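Local coordinates for protein Esterase/lipase (Lactobacillus rhamnosus, PDB 4N5H) that probably hydrolyses carboxylic esters, and may also transfer acyl groups, as an esterase of the alpha/beta hydrolase fold, at residues A[156-159]-A[164-167]; A[39-44]-A[123-128]; A[95-100]-A[300-305]; A[9-14]-A[204-209]. The protein carries 1 engineered substitution. All blocks are in the same frame, centred on the assembly; numbering follows the deposited sequence. Where two conformers were deposited one is given.

Contact 1: residues A[156-159]-A[164-167]; sequences ACIQ and LQEL
Gln165 and Ile158 meet where the C-terminal part of helix 147-158 comes up against the short helix 162-168. The Gln165 side chain makes the polar part of the contact. Its CB leaves the backbone without pointing at the other segment. CG lies anti to the carbonyl carbon (chi1 -70°), and this turns the chain towards helix 147-158. CG then passes 3.3 Å from Ile158 O and rests against the Ile158 CG2 methyl. The amide carbon CD runs by the same carbonyl oxygen. At the tip, Gln165 NE2 donates a hydrogen bond of 3.0 Å to Ile158 O. The bond is fairly straight, with an N-H...O angle of 158°. The acceptor lies close to the amide plane of Gln165, and the donor lies in the carbonyl plane of Ile158. Gln159 O is also near, 3.3 Å from Gln165 NE2.

The apolar part lies beside this bond. Ile158 CG1 packs on Leu164 CB at 4.0 Å, and these two side chains cross at about a right angle. Leu164 CD1 reaches on to Cys157, 4.2 Å from its CB. Ile116 and Phe120 of helix 112-129 touch Ile158, while Phe223 and Val226 of helix 223-226 touch Cys157. The amide of Gln159 turns elsewhere and binds Val173 O.

Near the end of a helix, backbone carbonyls run out of partners within the helix. The Gln165 amide supplies one to Ile158 O from the next helix, so one side-chain bond and a small apolar patch join the two helices across the short turn.

Contact 2: residues A[39-44]-A[123-128]; sequences TEYRYE and LRWLSH
Trp125 reaches from helix 112-129 towards the end of strand 35-42 and meets Tyr41 and Tyr43. Its CG is anti to the backbone N (chi1 -171°), which sends the indole out from the helix to the strand. The Tyr41 and Trp125 side chains cross at about a right angle. Their rings are oblique: the planes stand at 52°, and the centroids of the Tyr41 ring and the Trp125 six-membered ring are 5.0 Å apart. Trp125 CH2 sits over one face of Tyr41, towards the rim, and Trp125 CZ2 comes within 3.6 Å of Tyr41 CD2.

The other end of the indole lies beside the backbone where the strand ends, at Arg42 and Tyr43. Trp125 CD1 is 3.7 Å from Tyr43 CA, and Trp125 NE1 is near Arg42 O. Tyr43 touches through its CB, 3.8 Å from Trp125 CB. The Tyr43 ring then leads away, and its hydroxyl bonds to Gly103 O. The Tyr41 hydroxyl bonds to Glu38 and Arg133.

A second subunit packs on the same aromatic group: its Trp287 stacks on Tyr41, and its Pro274 touches Trp125. Glu40 and Tyr41 share Leu53 as partner, a G1 beta bulge with Glu40 at positive phi. A helix packed on a mostly parallel sheet whose first strands are antiparallel fits the alpha/beta hydrolase fold.

Contact 3: residues A[95-100]-A[300-305]; sequences QGYAVM and TFDALS
In the alpha/beta hydrolase fold, helices cover both faces of a central sheet, and here Tyr97 meets Phe301 and Asp302 where the C-terminal helix 288-311 lies against the start of strand 98-102. The contact is small, with three side chains touching. Tyr97 points across from the strand side. Its OH donates a hydrogen bond of 2.6 Å to Asp302 OD1. The oxygen is met on the syn side of the carboxylate, 25° out of its plane. The Tyr97 ring and the carboxylate are nearly coplanar, 16° apart, and Asp302 OD1 lies at the ring edge, near its plane. Asp302 CG is anti to its own carbonyl carbon (chi1 -71°), which bends the carboxylate round towards the hydroxyl.

Tyr97 comes at the end of the connection from helix 86-94 into strand 98-102, just after Gly96. The chain leaves the helix at Gly96, whose phi is positive. The strand runs parallel to strand 66-72 in the sheet, and Pro67 and Val69 of that neighbour touch the Tyr97 side chain. Arg299 links the polar group: it forms a salt bridge with Asp302 OD2 and a hydrogen bond with Tyr97 OH. Its positive charge probably favours the ionised form of the carboxylate.

The apolar partner is Phe301. Its ring and that of Tyr97 meet at their rims, and the centroids are 5.9 Å apart. Phe301 CE2 and Tyr97 CE2 approach to 3.7 Å. Pro67 also touches the Phe301 side chain.

Contact 4: residues A[9-14]-A[204-209]; sequences AKVQAS and AFYLDK
Val11 of helix 2-28 meets Phe205 and Tyr206 of helix 203-211. The apolar contacts come first, and they use one methyl of Val11, CG2. It sits where the two aromatic side chains come together, 3.9 Å from Phe205 CD2 and 3.9 Å from Tyr206 CE1. It approaches both rings obliquely. The other methyl, CG1, is anti to the backbone N (chi1 170°), and this carries it to the far end of the tyrosine. There it makes a van der Waals approach to the hydroxyl, 3.6 Å from Tyr206 OH. The backbones stay well apart: the nearest CA atoms, of Val11 and Tyr206, are 9.0 Å from each other. The large side chains of the second helix therefore bridge the gap.

Around the two rings, Lys209 CG lies over one face of Phe205, towards its rim, and Phe78, from a loop, meets Tyr206 edge-to-face. Phe78 also touches Phe205.

Three polar contacts lie nearby. The Tyr206 hydroxyl takes part in a hydrogen bond with Trp15 NE1, one turn along from Val11. Lys209 NZ forms a salt bridge with Glu4 OE2, and Ser14 OG is hydrogen-bonded to Asp198 OD2.

Helix 2-28 passes by helix 203-211 and touches it through Val11. Glu4, Met7 and Leu8 of the N-terminal helix also pack on Phe205. Met202, just before helix 203-211, touches Val11. Elsewhere on that helix, Leu207 packs on Pro189 and Leu221.

Contacts 2 and 3 are the two that touch: Leu126 CD2 lies 4.0 Å from Met100 CB, where helix 112-129 packs on the central sheet. Contact 1 is about 6 Å from contact 2 at the nearest atoms, and helix 112-129 also borders it. Helix 147-158, whose later part takes part in contact 1, starts within a GxSxG pattern, just after Ser146, that probably forms the nucleophile elbow. Contact 4 stands apart, with its centre about 35 Å from that of contact 3, on the opposite side of the chain's centre. The bound calcium ion is on the contact 3 side, about 10 Å from the side chain of Tyr97. Contact 2 is the one bordered by a second subunit.

Contact 1: residues A[156-159]-A[164-167]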
loop_
_atom_site.group_PDB
_atom_site.type_symbol
_atom_site.label_atom_id
_atom_site.label_comp_id
_atom_site.label_asym_id
_atom_site.label_seq_id
_atom_site.Cartn_x
_atom_site.Cartn_y
_atom_site.Cartn_z
ATOM N N ALA A 156 37.441 0.344 8.540
ATOM C CA ALA A 156 38.476 -0.436 7.839
ATOM C C ALA A 156 39.855 -0.240 8.515
ATOM O O ALA A 156 40.567 -1.227 8.685
ATOM C CB ALA A 156 38.576 -0.020 6.397
ATOM N N CYS A 157 40.145 0.952 8.946
ATOM C CA CYS A 157 41.420 1.223 9.626
ATOM C C CYS A 157 41.440 0.708 11.049
ATOM O O CYS A 157 42.421 0.077 11.512
ATOM C CB CYS A 157 41.664 2.711 9.660
ATOM S SG CYS A 157 41.977 3.441 8.020
ATOM N N ILE A 158 40.343 0.951 11.749
ATOM C CA ILE A 158 40.234 0.519 13.156
ATOM C C ILE A 158 40.366 -0.969 13.264
ATOM O O ILE A 158 41.033 -1.478 14.170
ATOM C CB ILE A 158 38.960 1.042 13.830
ATOM C CG1 ILE A 158 38.943 2.565 13.865
ATOM C CG2 ILE A 158 38.784 0.462 15.235
ATOM C CD1 ILE A 158 37.578 3.170 14.035
ATOM N N GLN A 159 39.773 -1.730 12.367
ATOM C CA GLN A 159 39.864 -3.150 12.405
ATOM C C GLN A 159 41.319 -3.657 12.308
ATOM O O GLN A 159 41.576 -4.776 12.741
ATOM C CB GLN A 159 38.967 -3.730 11.300
ATOM C CG GLN A 159 39.127 -5.206 11.016
ATOM C CD GLN A 159 38.653 -6.133 12.126
ATOM O OE1 GLN A 159 38.006 -5.703 13.063
ATOM N NE2 GLN A 159 38.933 -7.418 11.976
ATOM N N LEU A 164 43.948 2.009 17.589
ATOM C CA LEU A 164 42.631 2.658 17.279
ATOM C C LEU A 164 41.492 1.911 17.900
ATOM O O LEU A 164 40.541 2.485 18.308
ATOM C CB LEU A 164 42.438 2.746 15.792
ATOM C CG LEU A 164 43.374 3.694 15.030
ATOM C CD1 LEU A 164 42.975 3.610 13.595
ATOM C CD2 LEU A 164 43.297 5.104 15.538
ATOM N N GLN A 165 41.578 0.622 17.953
ATOM C CA GLN A 165 40.586 -0.165 18.715
ATOM C C GLN A 165 40.503 0.335 20.161
ATOM O O GLN A 165 39.417 0.462 20.708
ATOM C CB GLN A 165 40.934 -1.639 18.702
ATOM C CG GLN A 165 40.736 -2.280 17.332
ATOM C CD GLN A 165 41.494 -3.519 17.113
ATOM O OE1 GLN A 165 41.873 -4.252 18.077
ATOM N NE2 GLN A 165 41.780 -3.812 15.859
ATOM N N GLU A 166 41.646 0.561 20.792
ATOM C CA GLU A 166 41.596 1.054 22.195
ATOM C C GLU A 166 40.976 2.413 22.230
ATOM O O GLU A 166 40.140 2.691 23.115
ATOM C CB GLU A 166 43.007 1.133 22.733
ATOM C CG GLU A 166 43.591 -0.267 22.821
ATOM C CD GLU A 166 43.487 -0.910 24.162
ATOM O OE1 GLU A 166 42.992 -0.245 25.082
ATOM O OE2 GLU A 166 43.948 -2.076 24.299
ATOM N N LEU A 167 41.359 3.303 21.320
ATOM C CA LEU A 167 40.822 4.688 21.376
ATOM C C LEU A 167 39.291 4.735 21.132
ATOM O O LEU A 167 38.568 5.502 21.800
ATOM C CB LEU A 167 41.546 5.633 20.408
ATOM C CG LEU A 167 42.975 6.113 20.686
ATOM C CD1 LEU A 167 43.275 7.208 19.653
ATOM C CD2 LEU A 167 43.213 6.641 22.103
#

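Contact 2: residues A[39-44]-A[123-128]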
loop_
_atom_site.group_PDB
_atom_site.type_symbol
_atom_site.label_atom_id
_atom_site.label_comp_id
_atom_site.label_asym_id
_atom_site.label_seq_id
_atom_site.Cartn_x
_atom_site.Cartn_y
_atom_site.Cartn_z
ATOM N N THR A 39 14.232 -8.842 9.200
ATOM C CA THR A 39 14.343 -7.471 9.673
ATOM C C THR A 39 14.458 -7.344 11.185
ATOM O O THR A 39 13.976 -8.226 11.936
ATOM C CB THR A 39 13.154 -6.614 9.181
ATOM O OG1 THR A 39 11.923 -7.198 9.581
ATOM C CG2 THR A 39 13.189 -6.476 7.689
ATOM N N GLU A 40 14.983 -6.181 11.600
ATOM C CA GLU A 40 14.858 -5.755 12.996
ATOM C C GLU A 40 15.507 -6.695 14.016
ATOM O O GLU A 40 15.027 -6.971 15.110
ATOM C CB GLU A 40 13.330 -5.528 13.308
ATOM C CG GLU A 40 13.142 -4.618 14.546
ATOM C CD GLU A 40 11.676 -4.607 14.991
ATOM O OE1 GLU A 40 10.888 -5.581 14.741
ATOM O OE2 GLU A 40 11.300 -3.662 15.758
ATOM N N TYR A 41 16.683 -7.217 13.683
ATOM C CA TYR A 41 17.404 -7.925 14.663
ATOM C C TYR A 41 18.135 -6.960 15.605
ATOM O O TYR A 41 18.926 -6.101 15.154
ATOM C CB TYR A 41 18.492 -8.728 13.989
ATOM C CG TYR A 41 18.171 -9.948 13.192
ATOM C CD1 TYR A 41 18.084 -9.915 11.774
ATOM C CD2 TYR A 41 17.993 -11.159 13.808
ATOM C CE1 TYR A 41 17.882 -11.055 11.041
ATOM C CE2 TYR A 41 17.777 -12.302 13.062
ATOM C CZ TYR A 41 17.782 -12.230 11.690
ATOM O OH TYR A 41 17.641 -13.443 10.988
ATOM N N ARG A 42 17.953 -7.148 16.923
ATOM C CA ARG A 42 18.787 -6.378 17.822
ATOM C C ARG A 42 20.193 -6.942 17.763
ATOM O O ARG A 42 20.402 -8.140 17.895
ATOM C CB ARG A 42 18.265 -6.557 19.261
ATOM C CG ARG A 42 16.997 -5.829 19.590
ATOM C CD ARG A 42 16.548 -6.200 20.994
ATOM N NE ARG A 42 15.341 -5.490 21.294
ATOM C CZ ARG A 42 14.790 -5.460 22.512
ATOM N NH1 ARG A 42 15.421 -6.008 23.533
ATOM N NH2 ARG A 42 13.681 -4.720 22.691
ATOM N N TYR A 43 21.192 -6.077 17.698
ATOM C CA TYR A 43 22.555 -6.573 17.738
ATOM C C TYR A 43 23.292 -6.413 19.115
ATOM O O TYR A 43 24.446 -6.819 19.228
ATOM C CB TYR A 43 23.432 -6.010 16.571
ATOM C CG TYR A 43 23.509 -4.539 16.392
ATOM C CD1 TYR A 43 24.201 -3.779 17.318
ATOM C CD2 TYR A 43 22.870 -3.855 15.326
ATOM C CE1 TYR A 43 24.376 -2.448 17.132
ATOM C CE2 TYR A 43 23.016 -2.498 15.178
ATOM C CZ TYR A 43 23.747 -1.798 16.063
ATOM O OH TYR A 43 23.850 -0.383 15.916
ATOM N N GLU A 44 22.571 -5.853 20.060
ATOM C CA GLU A 44 22.985 -5.896 21.427
ATOM C C GLU A 44 21.787 -5.945 22.360
ATOM O O GLU A 44 20.661 -5.846 21.929
ATOM C CB GLU A 44 24.011 -4.796 21.668
ATOM C CG GLU A 44 23.493 -3.482 21.501
ATOM C CD GLU A 44 24.636 -2.372 21.511
ATOM O OE1 GLU A 44 24.800 -1.769 22.599
ATOM O OE2 GLU A 44 25.379 -2.083 20.567
ATOM N N LEU A 123 28.910 -5.798 13.444
ATOM C CA LEU A 123 29.867 -6.741 12.790
ATOM C C LEU A 123 30.109 -7.953 13.701
ATOM O O LEU A 123 30.161 -9.074 13.254
ATOM C CB LEU A 123 31.234 -6.066 12.544
ATOM C CG LEU A 123 31.246 -4.789 11.696
ATOM C CD1 LEU A 123 32.655 -4.213 11.606
ATOM C CD2 LEU A 123 30.775 -5.038 10.360
ATOM N N ARG A 124 30.301 -7.712 15.015
ATOM C CA ARG A 124 30.448 -8.756 15.972
ATOM C C ARG A 124 29.245 -9.685 16.015
ATOM O O ARG A 124 29.392 -10.889 16.026
ATOM C CB ARG A 124 30.738 -8.223 17.378
ATOM C CG ARG A 124 31.315 -9.292 18.296
ATOM C CD ARG A 124 31.961 -8.688 19.606
ATOM N NE ARG A 124 32.617 -7.400 19.314
ATOM C CZ ARG A 124 33.824 -7.257 18.773
ATOM N NH1 ARG A 124 34.611 -8.322 18.608
ATOM N NH2 ARG A 124 34.251 -6.035 18.442
ATOM N N TRP A 125 28.033 -9.131 16.026
ATOM C CA TRP A 125 26.847 -9.934 15.899
ATOM C C TRP A 125 26.909 -10.834 14.676
ATOM O O TRP A 125 26.659 -12.044 14.739
ATOM C CB TRP A 125 25.623 -9.021 15.829
ATOM C CG TRP A 125 24.321 -9.778 15.913
ATOM C CD1 TRP A 125 23.577 -10.038 17.027
ATOM C CD2 TRP A 125 23.613 -10.351 14.830
ATOM N NE1 TRP A 125 22.463 -10.741 16.712
ATOM C CE2 TRP A 125 22.412 -10.898 15.354
ATOM C CE3 TRP A 125 23.831 -10.395 13.445
ATOM C CZ2 TRP A 125 21.501 -11.580 14.558
ATOM C CZ3 TRP A 125 22.886 -11.036 12.673
ATOM C CH2 TRP A 125 21.780 -11.651 13.226
ATOM N N LEU A 126 27.244 -10.245 13.548
ATOM C CA LEU A 126 27.294 -11.044 12.315
ATOM C C LEU A 126 28.371 -12.150 12.417
ATOM O O LEU A 126 28.194 -13.258 11.866
ATOM C CB LEU A 126 27.551 -10.125 11.106
ATOM C CG LEU A 126 27.241 -10.749 9.728
ATOM C CD1 LEU A 126 25.764 -10.986 9.518
ATOM C CD2 LEU A 126 27.739 -9.774 8.628
ATOM N N SER A 127 29.485 -11.858 13.067
ATOM C CA SER A 127 30.510 -12.895 13.203
ATOM C C SER A 127 29.995 -14.065 14.021
ATOM O O SER A 127 30.418 -15.163 13.794
ATOM C CB SER A 127 31.798 -12.307 13.854
ATOM O OG SER A 127 31.637 -12.104 15.230
ATOM N N HIS A 128 29.076 -13.870 14.967
ATOM C CA HIS A 128 28.506 -14.924 15.800
ATOM C C HIS A 128 27.359 -15.671 15.078
ATOM O O HIS A 128 27.226 -16.905 15.215
ATOM C CB HIS A 128 27.934 -14.343 17.104
ATOM C CG HIS A 128 28.970 -13.727 17.975
ATOM N ND1 HIS A 128 28.691 -12.741 18.929
ATOM C CD2 HIS A 128 30.294 -13.848 17.953
ATOM C CE1 HIS A 128 29.801 -12.450 19.571
ATOM N NE2 HIS A 128 30.792 -13.093 18.987
#

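Contact 3: residues A[95-100]-A[300-305]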
loop_
_atom_site.group_PDB
_atom_site.type_symbol
_atom_site.label_atom_id
_atom_site.label_comp_id
_atom_site.label_asym_id
_atom_site.label_seq_id
_atom_site.Cartn_x
_atom_site.Cartn_y
_atom_site.Cartn_z
ATOM N N GLN A 95 21.822 -10.372 -6.633
ATOM C CA GLN A 95 22.986 -10.807 -7.418
ATOM C C GLN A 95 23.686 -12.014 -6.819
ATOM O O GLN A 95 24.678 -12.484 -7.454
ATOM C CB GLN A 95 23.897 -9.638 -7.704
ATOM C CG GLN A 95 23.281 -8.500 -8.478
ATOM C CD GLN A 95 22.591 -9.007 -9.721
ATOM O OE1 GLN A 95 23.263 -9.425 -10.658
ATOM N NE2 GLN A 95 21.277 -8.958 -9.750
ATOM N N GLY A 96 23.210 -12.571 -5.724
ATOM C CA GLY A 96 23.748 -13.745 -5.120
ATOM C C GLY A 96 24.622 -13.545 -3.884
ATOM O O GLY A 96 25.632 -14.267 -3.654
ATOM N N TYR A 97 24.324 -12.486 -3.129
ATOM C CA TYR A 97 25.124 -12.080 -1.988
ATOM C C TYR A 97 24.232 -12.048 -0.731
ATOM O O TYR A 97 23.051 -11.767 -0.818
ATOM C CB TYR A 97 25.732 -10.666 -2.155
ATOM C CG TYR A 97 26.739 -10.664 -3.286
ATOM C CD1 TYR A 97 26.258 -10.533 -4.584
ATOM C CD2 TYR A 97 28.086 -10.974 -3.097
ATOM C CE1 TYR A 97 27.107 -10.699 -5.676
ATOM C CE2 TYR A 97 28.973 -11.086 -4.207
ATOM C CZ TYR A 97 28.469 -10.938 -5.472
ATOM O OH TYR A 97 29.325 -11.015 -6.594
ATOM N N ALA A 98 24.828 -12.358 0.406
ATOM C CA ALA A 98 24.211 -12.238 1.714
ATOM C C ALA A 98 24.596 -10.839 2.199
ATOM O O ALA A 98 25.756 -10.463 2.294
ATOM C CB ALA A 98 24.721 -13.279 2.666
ATOM N N VAL A 99 23.595 -10.017 2.487
ATOM C CA VAL A 99 23.841 -8.601 2.788
ATOM C C VAL A 99 23.306 -8.254 4.169
ATOM O O VAL A 99 22.157 -8.587 4.572
ATOM C CB VAL A 99 23.157 -7.699 1.713
ATOM C CG1 VAL A 99 23.388 -6.241 1.915
ATOM C CG2 VAL A 99 23.547 -8.168 0.285
ATOM N N MET A 100 24.099 -7.502 4.903
ATOM C CA MET A 100 23.693 -6.977 6.181
ATOM C C MET A 100 23.784 -5.473 6.125
ATOM O O MET A 100 24.765 -4.893 5.617
ATOM C CB MET A 100 24.614 -7.574 7.323
ATOM C CG MET A 100 24.224 -7.010 8.672
ATOM S SD MET A 100 24.917 -5.450 9.256
ATOM C CE MET A 100 26.427 -6.035 9.925
ATOM N N THR A 300 34.654 -6.557 -8.881
ATOM C CA THR A 300 35.922 -6.283 -8.283
ATOM C C THR A 300 36.053 -7.159 -7.044
ATOM O O THR A 300 37.137 -7.787 -6.787
ATOM C CB THR A 300 36.019 -4.807 -7.948
ATOM O OG1 THR A 300 35.873 -4.066 -9.154
ATOM C CG2 THR A 300 37.350 -4.427 -7.253
ATOM N N PHE A 301 34.984 -7.178 -6.245
ATOM C CA PHE A 301 34.933 -8.002 -5.018
ATOM C C PHE A 301 35.185 -9.465 -5.356
ATOM O O PHE A 301 35.960 -10.141 -4.706
ATOM C CB PHE A 301 33.543 -7.791 -4.355
ATOM C CG PHE A 301 33.214 -8.682 -3.201
ATOM C CD1 PHE A 301 34.156 -9.030 -2.260
ATOM C CD2 PHE A 301 31.886 -9.052 -2.971
ATOM C CE1 PHE A 301 33.784 -9.772 -1.163
ATOM C CE2 PHE A 301 31.502 -9.808 -1.843
ATOM C CZ PHE A 301 32.480 -10.202 -0.963
ATOM N N ASP A 302 34.493 -9.939 -6.339
ATOM C CA ASP A 302 34.594 -11.357 -6.752
ATOM C C ASP A 302 36.025 -11.639 -7.227
ATOM O O ASP A 302 36.546 -12.725 -6.916
ATOM C CB ASP A 302 33.691 -11.660 -7.935
ATOM C CG ASP A 302 32.195 -11.672 -7.591
ATOM O OD1 ASP A 302 31.821 -11.683 -6.395
ATOM O OD2 ASP A 302 31.433 -11.851 -8.545
ATOM N N ALA A 303 36.626 -10.729 -7.951
ATOM C CA ALA A 303 37.995 -10.974 -8.438
ATOM C C ALA A 303 39.006 -11.076 -7.275
ATOM O O ALA A 303 39.846 -11.964 -7.250
ATOM C CB ALA A 303 38.398 -9.934 -9.416
ATOM N N LEU A 304 38.869 -10.195 -6.265
ATOM C CA LEU A 304 39.689 -10.167 -5.096
ATOM C C LEU A 304 39.432 -11.429 -4.297
ATOM O O LEU A 304 40.404 -11.969 -3.722
ATOM C CB LEU A 304 39.526 -8.952 -4.294
ATOM C CG LEU A 304 40.029 -7.693 -4.909
ATOM C CD1 LEU A 304 39.479 -6.409 -4.283
ATOM C CD2 LEU A 304 41.567 -7.664 -4.842
ATOM N N SER A 305 38.164 -11.914 -4.247
ATOM C CA SER A 305 37.806 -13.108 -3.493
ATOM C C SER A 305 38.477 -14.348 -4.132
ATOM O O SER A 305 38.914 -15.230 -3.407
ATOM C CB SER A 305 36.316 -13.313 -3.456
ATOM O OG SER A 305 35.740 -12.263 -2.653
#

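Contact 4: residues A[9-14]-A[204-209]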
loop_
_atom_site.group_PDB
_atom_site.type_symbol
_atom_site.label_atom_id
_atom_site.label_comp_id
_atom_site.label_asym_id
_atom_site.label_seq_id
_atom_site.Cartn_x
_atom_site.Cartn_y
_atom_site.Cartn_z
ATOM N N ALA A 9 18.442 22.935 15.184
ATOM C CA ALA A 9 17.155 23.051 14.506
ATOM C C ALA A 9 17.294 23.268 13.001
ATOM O O ALA A 9 16.514 22.702 12.224
ATOM C CB ALA A 9 16.251 24.120 15.185
ATOM N N LYS A 10 18.317 23.979 12.567
ATOM C CA LYS A 10 18.590 24.146 11.150
ATOM C C LYS A 10 19.038 22.819 10.433
ATOM O O LYS A 10 18.629 22.507 9.289
ATOM C CB LYS A 10 19.695 25.134 10.978
ATOM C CG LYS A 10 19.178 26.577 10.926
ATOM C CD LYS A 10 20.187 27.480 10.246
ATOM C CE LYS A 10 20.653 26.825 8.940
ATOM N NZ LYS A 10 20.848 27.800 7.831
ATOM N N VAL A 11 19.939 22.123 11.105
ATOM C CA VAL A 11 20.399 20.826 10.583
ATOM C C VAL A 11 19.222 19.879 10.496
ATOM O O VAL A 11 19.001 19.256 9.452
ATOM C CB VAL A 11 21.495 20.241 11.501
ATOM C CG1 VAL A 11 21.811 18.788 11.117
ATOM C CG2 VAL A 11 22.761 21.039 11.374
ATOM N N GLN A 12 18.418 19.779 11.563
ATOM C CA GLN A 12 17.255 18.871 11.536
ATOM C C GLN A 12 16.217 19.253 10.484
ATOM O O GLN A 12 15.610 18.357 9.897
ATOM C CB GLN A 12 16.612 18.684 12.920
ATOM C CG GLN A 12 17.583 18.195 13.980
ATOM C CD GLN A 12 18.037 16.743 13.839
ATOM O OE1 GLN A 12 18.422 16.121 14.858
ATOM N NE2 GLN A 12 17.990 16.178 12.596
ATOM N N ALA A 13 16.041 20.544 10.174
ATOM C CA ALA A 13 15.125 20.935 9.083
ATOM C C ALA A 13 15.660 20.494 7.720
ATOM O O ALA A 13 14.862 20.106 6.848
ATOM C CB ALA A 13 14.912 22.469 9.038
ATOM N N SER A 14 16.971 20.579 7.510
ATOM C CA SER A 14 17.581 20.142 6.255
ATOM C C SER A 14 17.322 18.652 6.134
ATOM O O SER A 14 16.893 18.181 5.083
ATOM C CB SER A 14 19.064 20.343 6.187
ATOM O OG SER A 14 19.385 21.732 6.243
ATOM N N ALA A 204 31.308 23.506 11.084
ATOM C CA ALA A 204 32.002 23.483 12.367
ATOM C C ALA A 204 31.087 22.793 13.381
ATOM O O ALA A 204 31.545 22.131 14.326
ATOM C CB ALA A 204 32.382 24.904 12.809
ATOM N N PHE A 205 29.786 22.970 13.219
ATOM C CA PHE A 205 28.805 22.319 14.075
ATOM C C PHE A 205 28.801 20.770 13.891
ATOM O O PHE A 205 28.713 20.021 14.867
ATOM C CB PHE A 205 27.408 22.840 13.797
ATOM C CG PHE A 205 26.358 22.257 14.673
ATOM C CD1 PHE A 205 26.304 22.577 16.011
ATOM C CD2 PHE A 205 25.412 21.311 14.153
ATOM C CE1 PHE A 205 25.312 22.051 16.832
ATOM C CE2 PHE A 205 24.471 20.760 14.979
ATOM C CZ PHE A 205 24.413 21.107 16.318
ATOM N N TYR A 206 28.833 20.316 12.648
ATOM C CA TYR A 206 29.001 18.865 12.377
ATOM C C TYR A 206 30.275 18.263 13.056
ATOM O O TYR A 206 30.271 17.160 13.676
ATOM C CB TYR A 206 29.044 18.527 10.885
ATOM C CG TYR A 206 27.704 18.452 10.225
ATOM C CD1 TYR A 206 27.000 19.573 9.929
ATOM C CD2 TYR A 206 27.147 17.242 9.859
ATOM C CE1 TYR A 206 25.743 19.491 9.337
ATOM C CE2 TYR A 206 25.934 17.173 9.210
ATOM C CZ TYR A 206 25.243 18.309 8.915
ATOM O OH TYR A 206 23.967 18.281 8.315
ATOM N N LEU A 207 31.357 18.977 12.899
ATOM C CA LEU A 207 32.632 18.547 13.428
ATOM C C LEU A 207 32.615 18.489 14.958
ATOM O O LEU A 207 33.151 17.538 15.554
ATOM C CB LEU A 207 33.744 19.442 12.880
ATOM C CG LEU A 207 33.973 19.406 11.371
ATOM C CD1 LEU A 207 34.923 20.491 10.886
ATOM C CD2 LEU A 207 34.481 18.030 11.047
ATOM N N ASP A 208 31.989 19.477 15.580
ATOM C CA ASP A 208 31.805 19.474 17.014
ATOM C C ASP A 208 30.969 18.335 17.554
ATOM O O ASP A 208 31.269 17.746 18.578
ATOM C CB ASP A 208 31.196 20.815 17.451
ATOM C CG ASP A 208 32.265 21.929 17.531
ATOM O OD1 ASP A 208 33.494 21.607 17.402
ATOM O OD2 ASP A 208 31.890 23.121 17.767
ATOM N N LYS A 209 29.868 18.035 16.888
ATOM C CA LYS A 209 29.017 16.957 17.311
ATOM C C LYS A 209 29.734 15.608 17.022
ATOM O O LYS A 209 29.486 14.660 17.798
ATOM C CB LYS A 209 27.595 17.072 16.683
ATOM C CG LYS A 209 26.738 18.273 17.173
ATOM C CD LYS A 209 26.658 18.307 18.685
ATOM C CE LYS A 209 25.928 19.539 19.195
ATOM N NZ LYS A 209 26.019 19.563 20.675
#